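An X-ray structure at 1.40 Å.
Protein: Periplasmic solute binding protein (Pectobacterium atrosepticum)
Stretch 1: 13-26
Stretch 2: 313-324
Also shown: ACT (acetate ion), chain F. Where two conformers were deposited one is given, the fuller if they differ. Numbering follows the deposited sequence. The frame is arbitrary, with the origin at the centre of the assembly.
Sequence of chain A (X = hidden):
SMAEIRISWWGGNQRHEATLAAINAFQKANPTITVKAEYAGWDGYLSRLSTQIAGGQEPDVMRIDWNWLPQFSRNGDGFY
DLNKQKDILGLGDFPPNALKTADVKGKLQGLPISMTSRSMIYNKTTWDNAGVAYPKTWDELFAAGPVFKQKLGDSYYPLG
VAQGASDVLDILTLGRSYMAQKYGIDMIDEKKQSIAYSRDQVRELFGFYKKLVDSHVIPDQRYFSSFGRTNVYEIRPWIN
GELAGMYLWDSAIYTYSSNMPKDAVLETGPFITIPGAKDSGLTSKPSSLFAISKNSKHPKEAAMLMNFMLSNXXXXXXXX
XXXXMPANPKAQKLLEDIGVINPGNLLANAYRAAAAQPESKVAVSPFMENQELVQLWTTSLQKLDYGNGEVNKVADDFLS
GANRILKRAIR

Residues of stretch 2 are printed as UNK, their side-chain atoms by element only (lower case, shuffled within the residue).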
# COMPACT_ATOMS: atom_id res chain seq x y z
N ASN A 13 4.52 0.67 17.18
CA ASN A 13 4.60 -0.04 18.45
C ASN A 13 3.39 -0.95 18.69
O ASN A 13 3.50 -1.94 19.40
CB ASN A 13 4.81 0.95 19.58
CG ASN A 13 6.17 1.57 19.55
OD1 ASN A 13 7.12 0.93 19.12
ND2 ASN A 13 6.28 2.78 20.05
N GLN A 14 2.23 -0.60 18.14
CA GLN A 14 1.05 -1.48 18.30
C GLN A 14 1.26 -2.78 17.54
O GLN A 14 0.98 -3.84 18.06
CB GLN A 14 -0.25 -0.79 17.91
CG GLN A 14 -0.55 0.39 18.80
CD GLN A 14 -1.21 0.02 20.10
OE1 GLN A 14 -1.47 -1.17 20.38
NE2 GLN A 14 -1.50 1.02 20.90
N ARG A 15 1.77 -2.70 16.32
CA ARG A 15 2.10 -3.90 15.58
C ARG A 15 3.21 -4.67 16.29
O ARG A 15 3.18 -5.91 16.33
CB ARG A 15 2.47 -3.58 14.11
CG ARG A 15 2.87 -4.82 13.33
CD ARG A 15 3.25 -4.52 11.90
NE ARG A 15 2.16 -3.98 11.11
CZ ARG A 15 2.31 -3.22 10.03
NH1 ARG A 15 3.52 -2.89 9.59
NH2 ARG A 15 1.24 -2.80 9.36
N HIS A 16 4.20 -3.96 16.83
CA HIS A 16 5.29 -4.66 17.51
C HIS A 16 4.79 -5.48 18.69
O HIS A 16 5.16 -6.65 18.85
CB HIS A 16 6.38 -3.70 17.99
CG HIS A 16 7.10 -2.98 16.90
ND1 HIS A 16 7.24 -3.48 15.63
CD2 HIS A 16 7.70 -1.78 16.92
CE1 HIS A 16 7.91 -2.61 14.90
NE2 HIS A 16 8.21 -1.58 15.66
N GLU A 17 3.96 -4.87 19.53
CA GLU A 17 3.43 -5.59 20.69
C GLU A 17 2.66 -6.84 20.27
O GLU A 17 2.81 -7.92 20.83
CB GLU A 17 2.54 -4.69 21.55
CG GLU A 17 2.02 -5.41 22.80
CD GLU A 17 0.90 -4.66 23.49
OE1 GLU A 17 0.78 -3.42 23.36
OE2 GLU A 17 0.09 -5.33 24.17
N ALA A 18 1.82 -6.68 19.27
CA ALA A 18 0.94 -7.75 18.85
C ALA A 18 1.75 -8.88 18.24
O ALA A 18 1.44 -10.06 18.40
CB ALA A 18 -0.07 -7.22 17.86
N THR A 19 2.80 -8.51 17.48
CA THR A 19 3.65 -9.55 16.86
C THR A 19 4.44 -10.32 17.94
O THR A 19 4.56 -11.56 17.91
CB THR A 19 4.58 -8.93 15.83
OG1 THR A 19 3.81 -8.19 14.88
CG2 THR A 19 5.37 -10.00 15.10
N LEU A 20 4.95 -9.59 18.92
CA LEU A 20 5.56 -10.23 20.09
C LEU A 20 4.57 -11.16 20.83
O LEU A 20 4.94 -12.27 21.29
CB LEU A 20 6.18 -9.19 21.04
CG LEU A 20 7.65 -8.85 20.79
CD1 LEU A 20 8.55 -10.05 21.07
CD2 LEU A 20 7.88 -8.35 19.38
N ALA A 21 3.32 -10.71 20.98
CA ALA A 21 2.27 -11.54 21.61
C ALA A 21 2.10 -12.84 20.83
O ALA A 21 1.98 -13.93 21.39
CB ALA A 21 0.96 -10.78 21.65
N ALA A 22 2.09 -12.73 19.50
CA ALA A 22 1.95 -13.93 18.67
C ALA A 22 3.14 -14.87 18.84
O ALA A 22 2.98 -16.09 18.92
CB ALA A 22 1.77 -13.57 17.20
N ILE A 23 4.33 -14.29 18.89
CA ILE A 23 5.56 -15.07 19.09
C ILE A 23 5.54 -15.78 20.44
O ILE A 23 5.87 -16.95 20.54
CB ILE A 23 6.81 -14.19 18.91
CG1 ILE A 23 6.97 -13.80 17.43
CG2 ILE A 23 8.06 -14.89 19.45
CD1 ILE A 23 7.93 -12.65 17.21
N ASN A 24 5.11 -15.07 21.47
CA ASN A 24 5.04 -15.69 22.79
C ASN A 24 4.04 -16.85 22.83
O ASN A 24 4.29 -17.89 23.48
CB ASN A 24 4.73 -14.66 23.89
CG ASN A 24 5.93 -13.80 24.21
OD1 ASN A 24 7.06 -14.29 24.30
ND2 ASN A 24 5.70 -12.51 24.38
N ALA A 25 2.89 -16.68 22.17
CA ALA A 25 1.90 -17.75 22.09
C ALA A 25 2.47 -18.93 21.30
O ALA A 25 2.27 -20.09 21.67
CB ALA A 25 0.60 -17.22 21.49
N PHE A 26 3.20 -18.64 20.23
CA PHE A 26 3.85 -19.71 19.47
C PHE A 26 4.83 -20.50 20.32
O PHE A 26 4.86 -21.73 20.25
CB PHE A 26 4.58 -19.11 18.25
CG PHE A 26 5.37 -20.11 17.46
CD1 PHE A 26 4.76 -20.98 16.58
CD2 PHE A 26 6.75 -20.20 17.62
CE1 PHE A 26 5.51 -21.90 15.84
CE2 PHE A 26 7.47 -21.14 16.91
CZ PHE A 26 6.86 -21.97 16.01
N UNK A 313 -5.79 -19.94 15.79
CA UNK A 313 -6.61 -18.97 16.53
C UNK A 313 -5.83 -18.10 17.53
O UNK A 313 -6.11 -16.92 17.68
c UNK A 313 -7.64 -19.88 17.24
c UNK A 313 -7.82 -21.01 16.28
c UNK A 313 -6.44 -21.27 15.71
N UNK A 314 -4.84 -18.70 18.22
CA UNK A 314 -4.09 -17.95 19.21
C UNK A 314 -3.20 -16.87 18.55
O UNK A 314 -3.09 -15.74 19.04
c UNK A 314 -4.10 -19.77 20.98
o UNK A 314 -4.59 -18.03 22.51
o UNK A 314 -6.29 -19.26 21.83
c UNK A 314 -3.24 -18.90 20.09
c UNK A 314 -5.06 -18.97 21.84
N UNK A 315 -2.61 -17.19 17.41
CA UNK A 315 -1.81 -16.20 16.70
C UNK A 315 -2.66 -15.14 16.05
O UNK A 315 -2.34 -13.96 16.06
N UNK A 316 -3.76 -15.59 15.47
CA UNK A 316 -4.71 -14.69 14.85
C UNK A 316 -5.26 -13.68 15.86
O UNK A 316 -5.33 -12.48 15.59
c UNK A 316 -5.84 -15.49 14.14
c UNK A 316 -5.30 -16.21 12.91
c UNK A 316 -6.98 -14.58 13.75
N UNK A 317 -5.65 -14.16 17.03
CA UNK A 317 -6.16 -13.24 18.05
C UNK A 317 -5.08 -12.28 18.53
O UNK A 317 -5.33 -11.10 18.77
c UNK A 317 -8.74 -15.32 20.02
c UNK A 317 -6.76 -14.03 19.20
c UNK A 317 -8.06 -16.60 20.41
c UNK A 317 -8.10 -14.65 18.82
n UNK A 317 -8.77 -17.17 21.60
N UNK A 318 -3.84 -12.77 18.64
CA UNK A 318 -2.75 -11.91 19.08
C UNK A 318 -2.52 -10.76 18.11
O UNK A 318 -2.33 -9.62 18.51
c UNK A 318 -1.48 -12.72 19.27
N UNK A 319 -2.50 -11.08 16.83
CA UNK A 319 -2.21 -10.08 15.80
C UNK A 319 -3.38 -9.16 15.49
O UNK A 319 -3.20 -8.04 15.06
c UNK A 319 -1.72 -10.74 14.51
c UNK A 319 0.11 -12.12 13.44
c UNK A 319 -0.29 -11.25 14.61
c UNK A 319 0.67 -10.08 14.70
N UNK A 320 -4.59 -9.67 15.69
CA UNK A 320 -5.80 -8.90 15.36
C UNK A 320 -5.70 -8.29 13.99
O UNK A 320 -5.38 -8.97 13.00
N UNK A 321 -6.02 -7.00 13.91
CA UNK A 321 -6.01 -6.27 12.63
C UNK A 321 -4.73 -5.44 12.42
O UNK A 321 -4.70 -4.60 11.53
c UNK A 321 -8.68 -6.92 11.18
c UNK A 321 -8.55 -6.13 12.48
c UNK A 321 -7.23 -5.35 12.54
c UNK A 321 -9.73 -5.17 12.57
N UNK A 322 -3.68 -5.75 13.16
CA UNK A 322 -2.45 -4.95 13.08
C UNK A 322 -1.69 -5.07 11.76
O UNK A 322 -0.85 -4.21 11.48
c UNK A 322 -1.54 -5.32 14.24
o UNK A 322 -1.45 -2.66 15.31
c UNK A 322 -2.29 -3.43 15.72
c UNK A 322 -2.09 -4.92 15.60
n UNK A 322 -3.43 -3.03 16.27
N UNK A 323 -1.99 -6.10 10.98
CA UNK A 323 -1.44 -6.26 9.64
C UNK A 323 -2.53 -6.18 8.56
O UNK A 323 -2.33 -6.66 7.45
n UNK A 323 1.20 -6.86 10.63
c UNK A 323 0.37 -7.84 10.48
c UNK A 323 -0.73 -7.61 9.49
o UNK A 323 0.50 -8.95 11.08
N UNK A 324 -3.67 -5.62 8.91
CA UNK A 324 -4.79 -5.53 7.99
C UNK A 324 -5.76 -6.69 8.14
O UNK A 324 -5.69 -7.47 9.09
C ACT F . 2.40 -0.07 7.38
O ACT F . 3.49 -0.31 7.95
OXT ACT F . 1.69 -1.02 7.01
CH3 ACT F . 1.91 1.34 7.14

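Position 313 has three side-chain carbons that close a ring onto the backbone N. They touch nothing on stretch 1. This is Pro313.

Position 314 carries three carbons in a row, the third bearing two oxygens. Its CB lies 4.4 Å from Ala25 CB. Three carbons, the last of them the carboxylate carbon, make it Glu314.

Position 315 has no side-chain atoms, so it is Gly315. Its CA is 4.8 Å from the CA of Ala22, the tightest approach in the backbone register.

Position 316 has one carbon carrying two more, a fork at CB. It points away from stretch 1. With no oxygen in the fork, it is Val316.

Position 317 has four carbons in a row ending in a nitrogen, out of reach of stretch 1. This is Lys317. Its NZ forms a salt bridge with Glu314 OE2 at 3.3 Å.

Position 318 has a single carbon. That CB is 3.9 Å from both Ala21 CB and Ala22 CB. It is Ala318.

Position 319 has four carbons, forked at the second. The fork carbon is 4.0 Å from Ala22 CB, and one branch reaches 3.7 Å from Thr19 OG1. It is Leu319; the branch is CD2.

Position 320 has no side chain and a positive phi, which favours glycine. It is Gly320, where the chain leaves helical angles.

Position 321 has four carbons forked at the second, out of reach of stretch 1. It is Leu321.

Position 322 has three carbons, the third carrying one oxygen and one nitrogen. Its second carbon packs 3.8 Å from Ala18 CB, and the oxygen lies 3.4 Å from Gln14 CB. The amide makes it Gln322.

Position 323 has two carbons, the second carrying one oxygen and one nitrogen. Its end approaches Arg15. The shorter amide is Asn323.

Position 324 has no side chain. A CB would jam against the carbonyl O of Asn323. It is Gly324.

The two helices run nearly antiparallel, at 163°, with axes 7.9 Å apart. The small residues Ala18, Ala22 and Ala318 line the contact, and the backbones come close where Gly315 lies near Ala22. The type II' turn from Leu319 to Gln322 brings Gln322 O to Arg15. Arg15 NE donates a hydrogen bond to Gln322 O at 3.0 Å; Arg15 NH2 adds a weak one to the same O at 3.3 Å. Arg15 NH2 also binds acetate OXT at 3.0 Å.

Stretch 2 (313-324) PEGVKALGLQNG
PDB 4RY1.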